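Local coordinates for putative sensory box/GGDEF family protein (Vibrio parahaemolyticus, PDB 3LID) that probably senses extracellular signals through the PDC-fold Cache domain described here and couples them to cyclic di-GMP synthesis by its GGDEF domain, at residues Asn32-Asp35 against Gln36-Ile40; Pro57-Ala60 against Asn61-Leu65; Gly89-Lys92 against Val93-Lys96. All coordinates share one frame; numbering follows the deposited sequence.

Interaction 1: Asn32-Asp35 against Gln36-Ile40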
# COMPACT_ATOMS: atom_id res chain seq x y z
N ASN A 32 -10.67 -1.82 6.39
CA ASN A 32 -10.55 -3.14 7.00
C ASN A 32 -9.12 -3.69 6.91
O ASN A 32 -8.55 -4.28 7.85
CB ASN A 32 -11.53 -4.15 6.38
CG ASN A 32 -12.92 -3.99 7.03
OD1 ASN A 32 -13.08 -3.11 7.87
ND2 ASN A 32 -13.92 -4.76 6.58
N ILE A 33 -8.53 -3.49 5.76
CA ILE A 33 -7.11 -3.92 5.63
C ILE A 33 -6.23 -3.19 6.70
O ILE A 33 -5.34 -3.79 7.34
CB ILE A 33 -6.58 -3.60 4.20
CG1 ILE A 33 -7.21 -4.55 3.15
CG2 ILE A 33 -5.01 -3.67 4.14
CD1 ILE A 33 -6.78 -6.00 3.29
N GLN A 34 -6.45 -1.89 6.87
CA GLN A 34 -5.70 -1.16 7.90
C GLN A 34 -5.90 -1.80 9.29
O GLN A 34 -4.91 -2.00 10.05
CB GLN A 34 -6.17 0.28 7.93
CG GLN A 34 -5.60 0.99 9.16
CD GLN A 34 -5.60 2.48 9.07
OE1 GLN A 34 -5.81 3.08 8.05
NE2 GLN A 34 -5.25 3.09 10.18
N ASP A 35 -7.13 -2.15 9.64
CA ASP A 35 -7.40 -2.80 10.98
C ASP A 35 -6.61 -4.14 11.06
O ASP A 35 -6.02 -4.49 12.10
CB ASP A 35 -8.91 -3.11 11.02
CG ASP A 35 -9.35 -3.64 12.36
OD1 ASP A 35 -9.52 -2.85 13.28
OD2 ASP A 35 -9.45 -4.86 12.44
N GLN A 36 -6.58 -4.89 9.97
CA GLN A 36 -5.93 -6.23 9.93
C GLN A 36 -4.38 -5.98 10.14
O GLN A 36 -3.68 -6.69 10.86
CB GLN A 36 -6.17 -6.85 8.56
CG GLN A 36 -5.66 -8.20 8.32
CD GLN A 36 -6.00 -8.75 6.88
OE1 GLN A 36 -7.03 -8.38 6.27
NE2 GLN A 36 -5.14 -9.61 6.36
N ILE A 37 -3.86 -4.96 9.45
CA ILE A 37 -2.43 -4.62 9.58
C ILE A 37 -2.11 -4.14 11.05
O ILE A 37 -1.08 -4.57 11.67
CB ILE A 37 -2.10 -3.48 8.66
CG1 ILE A 37 -2.01 -3.99 7.20
CG2 ILE A 37 -0.66 -2.94 9.05
CD1 ILE A 37 -2.00 -2.76 6.25
N GLU A 38 -2.95 -3.30 11.60
CA GLU A 38 -2.75 -2.88 13.01
C GLU A 38 -2.74 -4.03 13.98
O GLU A 38 -1.89 -4.08 14.86
CB GLU A 38 -3.76 -1.83 13.43
CG GLU A 38 -3.60 -0.52 12.59
CD GLU A 38 -4.74 0.46 12.80
OE1 GLU A 38 -5.87 0.05 13.19
OE2 GLU A 38 -4.53 1.68 12.51
N THR A 39 -3.66 -4.97 13.81
CA THR A 39 -3.71 -6.10 14.71
C THR A 39 -2.51 -7.01 14.61
O THR A 39 -1.92 -7.46 15.67
CB THR A 39 -5.03 -6.88 14.50
OG1 THR A 39 -6.12 -5.93 14.64
CG2 THR A 39 -5.11 -8.04 15.51
N ILE A 40 -2.14 -7.35 13.37
CA ILE A 40 -1.08 -8.31 13.14
C ILE A 40 0.23 -7.61 13.56
O ILE A 40 1.14 -8.30 14.11
CB ILE A 40 -1.04 -8.71 11.65
CG1 ILE A 40 -2.16 -9.66 11.31
CG2 ILE A 40 0.25 -9.41 11.27
CD1 ILE A 40 -2.00 -11.09 12.00
O HOH W 1 -7.00 -1.67 14.66

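Interaction 2: Pro57-Ala60 against Asn61-Leu65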
# COMPACT_ATOMS: atom_id res chain seq x y z
N PRO A 57 19.79 -14.91 20.92
CA PRO A 57 19.74 -15.00 19.43
C PRO A 57 20.58 -16.15 18.82
O PRO A 57 21.44 -15.88 17.95
CB PRO A 57 20.23 -13.64 18.95
CG PRO A 57 21.13 -13.17 20.06
CD PRO A 57 20.45 -13.65 21.36
N SER A 58 20.27 -17.35 19.25
CA SER A 58 20.90 -18.57 18.74
C SER A 58 20.37 -18.87 17.34
O SER A 58 19.25 -18.46 16.99
CB SER A 58 20.52 -19.71 19.68
OG SER A 58 19.09 -20.01 19.76
N LYS A 59 21.11 -19.66 16.59
CA LYS A 59 20.60 -20.14 15.31
C LYS A 59 19.25 -20.83 15.50
O LYS A 59 18.35 -20.66 14.68
CB LYS A 59 21.60 -21.15 14.70
CG LYS A 59 21.15 -21.67 13.36
CD LYS A 59 20.95 -20.55 12.41
CE LYS A 59 20.58 -21.04 11.00
NZ LYS A 59 19.26 -21.76 11.09
N ALA A 60 19.10 -21.61 16.57
CA ALA A 60 17.86 -22.29 16.81
C ALA A 60 16.67 -21.35 16.99
O ALA A 60 15.57 -21.62 16.51
CB ALA A 60 17.96 -23.20 18.02
N ASN A 61 16.85 -20.32 17.79
CA ASN A 61 15.79 -19.36 18.00
C ASN A 61 15.54 -18.52 16.75
O ASN A 61 14.38 -18.09 16.50
CB ASN A 61 16.06 -18.50 19.22
CG ASN A 61 15.81 -19.27 20.52
OD1 ASN A 61 15.11 -20.30 20.53
ND2 ASN A 61 16.40 -18.80 21.63
N LEU A 62 16.57 -18.28 15.98
CA LEU A 62 16.38 -17.47 14.74
C LEU A 62 15.51 -18.33 13.81
O LEU A 62 14.62 -17.86 13.10
CB LEU A 62 17.73 -17.21 14.05
CG LEU A 62 17.73 -16.61 12.62
CD1 LEU A 62 17.00 -15.26 12.72
CD2 LEU A 62 19.14 -16.37 12.08
N THR A 63 15.80 -19.62 13.76
CA THR A 63 15.00 -20.49 12.86
C THR A 63 13.53 -20.52 13.24
O THR A 63 12.65 -20.49 12.39
CB THR A 63 15.59 -21.92 12.89
OG1 THR A 63 16.89 -21.86 12.29
CG2 THR A 63 14.69 -22.96 12.16
N ILE A 64 13.25 -20.63 14.53
CA ILE A 64 11.88 -20.65 14.97
C ILE A 64 11.18 -19.33 14.56
O ILE A 64 10.03 -19.36 14.06
CB ILE A 64 11.82 -20.85 16.48
CG1 ILE A 64 12.24 -22.32 16.73
CG2 ILE A 64 10.45 -20.57 17.07
CD1 ILE A 64 12.58 -22.55 18.24
N LEU A 65 11.87 -18.20 14.78
CA LEU A 65 11.30 -16.88 14.44
C LEU A 65 11.07 -16.81 12.91
O LEU A 65 9.99 -16.42 12.47
CB LEU A 65 12.27 -15.77 14.83
CG LEU A 65 11.79 -14.36 14.49
CD1 LEU A 65 10.45 -14.08 15.20
CD2 LEU A 65 12.87 -13.35 15.01

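Interaction 3: Gly89-Lys92 against Val93-Lys96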
# COMPACT_ATOMS: atom_id res chain seq x y z
N GLY A 89 20.56 -0.14 12.77
CA GLY A 89 19.85 -0.15 11.46
C GLY A 89 20.26 -1.26 10.50
O GLY A 89 19.89 -1.24 9.30
N THR A 90 20.98 -2.26 10.99
CA THR A 90 21.42 -3.41 10.18
C THR A 90 20.34 -4.52 10.26
O THR A 90 19.89 -4.87 11.34
CB THR A 90 22.78 -3.96 10.65
OG1 THR A 90 23.77 -2.99 10.28
CG2 THR A 90 23.13 -5.22 9.81
N GLU A 91 19.93 -5.02 9.11
CA GLU A 91 18.94 -6.12 9.09
C GLU A 91 19.54 -7.35 9.78
O GLU A 91 20.68 -7.76 9.45
CB GLU A 91 18.65 -6.49 7.65
CG GLU A 91 17.92 -5.31 6.88
CD GLU A 91 17.78 -5.58 5.41
OE1 GLU A 91 18.72 -6.20 4.83
OE2 GLU A 91 16.70 -5.15 4.81
N LYS A 92 18.78 -7.95 10.67
CA LYS A 92 19.24 -9.15 11.41
C LYS A 92 18.33 -10.33 11.02
O LYS A 92 18.79 -11.52 10.97
CB LYS A 92 19.13 -8.95 12.90
CG LYS A 92 19.98 -7.76 13.45
CD LYS A 92 21.44 -8.00 13.25
CE LYS A 92 21.79 -9.30 13.91
NZ LYS A 92 23.22 -9.28 14.20
N VAL A 93 17.05 -10.03 10.74
CA VAL A 93 16.09 -11.10 10.40
C VAL A 93 15.33 -10.56 9.21
O VAL A 93 14.87 -9.41 9.26
CB VAL A 93 15.06 -11.41 11.48
CG1 VAL A 93 14.27 -12.65 11.05
CG2 VAL A 93 15.79 -11.77 12.84
N ARG A 94 15.29 -11.33 8.13
CA ARG A 94 14.61 -10.79 6.94
C ARG A 94 13.85 -11.91 6.23
O ARG A 94 14.47 -12.83 5.66
CB ARG A 94 15.69 -10.24 5.99
CG ARG A 94 15.12 -9.70 4.68
CD ARG A 94 16.17 -8.87 3.93
NE ARG A 94 15.57 -8.31 2.73
CZ ARG A 94 16.14 -8.28 1.52
NH1 ARG A 94 17.37 -8.79 1.27
NH2 ARG A 94 15.43 -7.74 0.50
N ILE A 95 12.52 -11.84 6.30
CA ILE A 95 11.69 -12.82 5.57
C ILE A 95 11.17 -12.05 4.40
O ILE A 95 10.72 -10.93 4.55
CB ILE A 95 10.55 -13.30 6.51
CG1 ILE A 95 11.10 -14.23 7.65
CG2 ILE A 95 9.37 -13.90 5.74
CD1 ILE A 95 12.08 -15.16 7.33
N LYS A 96 11.21 -12.71 3.24
CA LYS A 96 10.67 -12.11 1.98
C LYS A 96 9.54 -13.01 1.53
O LYS A 96 9.61 -14.24 1.71
CB LYS A 96 11.74 -12.03 0.86
CG LYS A 96 12.90 -11.14 1.34
CD LYS A 96 13.95 -11.18 0.30
CE LYS A 96 13.43 -10.32 -0.93
NZ LYS A 96 14.54 -10.05 -1.95

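Interaction 1: Asn32-Asp35 against Gln36-Ile40
Four consecutive i to i+4 backbone bonds tie Asn-32, Ile-33, Gln-34 and Asp-35 to Gln-36, Ile-37, Glu-38 and Thr-39, so the two segments are successive turns of one regular alpha helix. The shortest two are Ile-37 N to Ile-33 O and Glu-38 N to Gln-34 O, each 2.8 Å. At the last carbonyl a side chain joins in: Asp-35 O accepts from Thr-39 N at 3.0 Å and from Thr-39 OG1 at 2.9 Å, the two donors arriving from opposite faces of the carbonyl plane. Thr-39 can do this because its OG1 stands beside its own backbone N, anti to the carbonyl carbon (chi1 -55°).

On another side of the helix, Gln-34 NE2 donates an almost straight 2.8 Å bond to Glu-38 OE2. The oxygen lies in the amide plane of Gln-34, whereas the nitrogen sits above the carboxylate plane; the two flat groups are turned 88° against each other. Both side chains run extended beyond CG and cross at a slant over the helix surface. A water donates to Asp-35 OD1 (3.1 Å); its 2.5 Å approach to Glu-38 OE1 is short and therefore doubtful in detail, but a water here may ease the repulsion between two like charges whose oxygens lie 4.7 Å apart. The apolar side is simpler: Ile-33 CG2 meets the CD1 tip of Ile-37 at 3.8 Å.

This is a worked example of how one amphipathic helix divides its work. Within the long helix 9-45, Ile-33 packs on Leu-177 and Leu-181 of helix 174-181, while Ile-37 leans on Phe-255, Leu-78 and Tyr-79. Gln-34 OE1 accepts from Val-256 N, so its amide links the helix to the loop after strand 246-254, and Ile-40 rests on Tyr-79 of strand 79-86.

Interaction 2: Pro57-Ala60 against Asn61-Leu65
Ser-58 and Asn-61 illustrate N-capping by a side-chain hydroxyl: Ser-58 OG accepts from Asn-61 N at 3.0 Å, serving an amide of the first turn that has no preceding helical carbonyl to use. The serine oxygen is tucked between its own backbone N and carbonyl carbon (chi1 63°), the crowded position, and from there it also lies 3.4 Å from Asn-61 CB. The Asn-61 carboxamide turns to another task, its ND2 donating to Glu-56 O in the loop before the helix.

The next residue, Lys-59, curls forward along its own helix. Its chain bends at chi2 (58°) and again at chi4 (63°), and this double kink brings NZ to Thr-63 OG1, where it donates a 2.7 Å bond. The threonine oxygen, lying beside its backbone N, is also 3.0 Å from Lys-59 O, the carbonyl that receives Thr-63 N at 2.9 Å.

These polar groups gather at the start of helix 59-76, far from the chain's centre. Leu-62 and Leu-65 pack against Tyr-53 of helix 48-55 and Val-93 of strand 91-98, joining the helix to both elements.

Interaction 3: Gly89-Lys92 against Val93-Lys96
A classic beta bulge in the hairpin of strands 79-86 and 91-98 puts Lys-92 and Val-93 together opposite one residue, Phe-84, and both make backbone bonds to it. The extra residue shows in the backbone of Lys-92, whose psi of -32° departs from extended values and makes the chain turn a corner. In a regular strand Glu-91 and Arg-94, three positions apart, would face opposite ways; here the bulge brings both side chains to the same face of the sheet.

They meet loosely. Glu-91 OE1 lies 3.8 Å from Arg-94 CD, and Glu-91 OE2 forms a long salt bridge with Arg-94 NE at 3.9 Å, well out of the guanidinium plane, an attraction of charges to which no N-H is directed. Firmer partners hold each group: Glu-91 OE1 pairs with Arg-111 and OE2 with Arg-83, while Arg-94 NH1 donates to Ile-109 O. The buried carboxylate is therefore ringed by arginines, which would probably favour its charged form. Val-93 turns away from this polar cluster, toward Leu-62 and Trp-69 of helix 59-76. Arg-94 extends nearly straight from CG to NE, and Lys-96 CD sits 3.7 Å above one face of its guanidinium, offset toward the rim.

The three contacts show how local chemistry follows position in a sensor domain. Interactions 1 and 2 are surface contacts on separate helices, built from backbone bonds supplemented by neutral-to-charged side-chain pairs; the first lies mid-helix and the second at a helix start. Interaction 3 is buried in a strand, and its short-range pairing is a loose meeting of opposite charges within a wider ionic cluster. Interactions 2 and 3 hold adjoining elements and touch: Leu-62 CD1 packs 3.7 Å from Val-93 CG2, so the capped helix lies against the bulged strand. Interaction 1 stands apart, its nearest atoms about 11 Å from interaction 2 and about 12 Å from interaction 3.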